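Local structure of endo-pectate lyase (Erwinia chrysanthemi, 3B4N) at residues V137-S142 against K162-S167. The protein probably cleaves polygalacturonate and methylated pectins internally by calcium-dependent elimination, leaving unsaturated uronosyl ends on the oligosaccharide products. Residues are numbered along the deposited sequence; the frame is centred on the assembly and turned at random.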
# COMPACT_ATOMS: atom_id res chain seq x y z
N VAL A 137 -3.83 -13.01 -9.54
CA VAL A 137 -2.85 -14.08 -9.42
C VAL A 137 -1.75 -13.73 -8.43
O VAL A 137 -1.59 -12.57 -8.05
CB VAL A 137 -2.18 -14.40 -10.78
CG1 VAL A 137 -3.23 -14.80 -11.80
CG2 VAL A 137 -1.38 -13.21 -11.26
N THR A 138 -1.01 -14.75 -8.02
CA THR A 138 0.10 -14.60 -7.08
C THR A 138 1.42 -14.76 -7.82
O THR A 138 1.54 -15.59 -8.73
CB THR A 138 0.07 -15.69 -5.98
OG1 THR A 138 -1.10 -15.52 -5.17
CG2 THR A 138 1.32 -15.61 -5.10
N ILE A 139 2.41 -13.94 -7.46
CA ILE A 139 3.73 -14.06 -8.05
C ILE A 139 4.73 -13.91 -6.92
O ILE A 139 4.42 -13.36 -5.86
CB ILE A 139 4.03 -13.00 -9.14
CG1 ILE A 139 4.08 -11.60 -8.52
CG2 ILE A 139 3.00 -13.11 -10.26
CD1 ILE A 139 4.62 -10.56 -9.48
N GLY A 140 5.94 -14.42 -7.14
CA GLY A 140 6.97 -14.32 -6.13
C GLY A 140 8.18 -15.10 -6.56
O GLY A 140 8.09 -15.98 -7.42
N THR A 141 9.33 -14.75 -5.99
CA THR A 141 10.57 -15.45 -6.31
C THR A 141 11.16 -15.90 -4.97
O THR A 141 10.87 -17.00 -4.50
CB THR A 141 11.56 -14.54 -7.09
OG1 THR A 141 11.75 -13.30 -6.40
CG2 THR A 141 11.02 -14.25 -8.50
N SER A 142 11.94 -15.03 -4.34
CA SER A 142 12.55 -15.37 -3.06
C SER A 142 12.81 -14.13 -2.22
O SER A 142 12.55 -13.01 -2.64
CB SER A 142 13.88 -16.09 -3.30
OG SER A 142 14.76 -15.25 -4.04
N LYS A 162 -2.61 -3.90 -11.71
CA LYS A 162 -3.66 -4.04 -10.71
C LYS A 162 -4.05 -5.47 -10.43
O LYS A 162 -3.85 -6.36 -11.26
CB LYS A 162 -4.90 -3.23 -11.09
CG LYS A 162 -5.53 -3.56 -12.42
CD LYS A 162 -6.62 -2.53 -12.73
CE LYS A 162 -7.30 -2.78 -14.06
NZ LYS A 162 -8.29 -1.70 -14.34
N ASN A 163 -4.57 -5.69 -9.22
CA ASN A 163 -5.05 -6.99 -8.77
C ASN A 163 -3.95 -8.04 -8.79
O ASN A 163 -4.00 -9.00 -9.56
CB ASN A 163 -6.21 -7.45 -9.65
CG ASN A 163 -7.27 -6.38 -9.81
OD1 ASN A 163 -7.73 -6.11 -10.93
ND2 ASN A 163 -7.67 -5.77 -8.72
N LEU A 164 -2.96 -7.87 -7.93
CA LEU A 164 -1.83 -8.78 -7.88
C LEU A 164 -1.47 -9.09 -6.45
O LEU A 164 -1.56 -8.22 -5.59
CB LEU A 164 -0.63 -8.13 -8.58
CG LEU A 164 0.71 -8.88 -8.62
CD1 LEU A 164 0.60 -10.12 -9.50
CD2 LEU A 164 1.79 -7.94 -9.17
N ARG A 165 -1.05 -10.33 -6.19
CA ARG A 165 -0.64 -10.74 -4.86
C ARG A 165 0.82 -11.14 -4.93
O ARG A 165 1.24 -11.85 -5.84
CB ARG A 165 -1.48 -11.92 -4.36
CG ARG A 165 -1.23 -12.29 -2.90
CD ARG A 165 -1.85 -13.65 -2.56
NE ARG A 165 -3.26 -13.70 -2.95
CZ ARG A 165 -4.26 -13.27 -2.19
NH1 ARG A 165 -5.50 -13.36 -2.65
NH2 ARG A 165 -4.04 -12.77 -0.98
N ILE A 166 1.59 -10.66 -3.96
CA ILE A 166 3.01 -10.97 -3.86
C ILE A 166 3.15 -11.97 -2.71
O ILE A 166 2.74 -11.69 -1.59
CB ILE A 166 3.83 -9.70 -3.54
CG1 ILE A 166 3.51 -8.60 -4.55
CG2 ILE A 166 5.32 -10.03 -3.53
CD1 ILE A 166 3.80 -8.97 -5.99
N SER A 167 3.71 -13.14 -3.01
CA SER A 167 3.88 -14.18 -2.00
C SER A 167 4.71 -13.80 -0.78
O SER A 167 5.63 -13.00 -0.87
CB SER A 167 4.45 -15.45 -2.64
OG SER A 167 5.83 -15.30 -2.92
O HOH W 1 -3.63 -14.78 -5.49
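V137 turns its carbonyl oxygen to the next strand, where R165 N donates to V137 O at 3.0 Å, the first bond of a short parallel ladder. The same oxygen is brushed by L164 CD1, and the branched V137 side chain, suited to extended backbone, sets CG2 4.1 Å from that methyl.

T138 pairs with R165 on the outward face. With chi1 at -65°, OG1 stands beside its own backbone N, anti to the carbonyl carbon, and the hydroxyl comes against the arginine stem, 3.3 Å from R165 CD. OG1 does not bond the guanidinium directly; it sits at the edge of that group, in its plane, and a water joins the two, 2.7 Å from T138 OG1 and accepting from R165 NE at 2.8 Å. A bend at chi3 (-52°) turns the arginine's end aside, and its NH2 forms a salt bridge with E190 and a hydrogen bond to L26 O of strand 22-29. T138 CG2 leans instead on S167 CB.

Strands 138-139 and 164-166 belong to successive turns of the right-handed parallel beta-helix of this pectate lyase, and the chain turns a corner at N163 just before the second strand.

I139, facing the interior, is bonded through both backbone polar groups: its N donates to R165 O, and its O accepts from S167 N at 2.9 Å. Its beta-branched side chain fits strand and core alike, running alongside I166, with I139 CG1 3.7 Å from I166 CD1, and crossing L164 at about a right angle, where I139 CD1 meets L164 CD2.

At G140 the strand has ended; lacking a side chain, the residue lets S167 OG approach its CA to 3.5 Å.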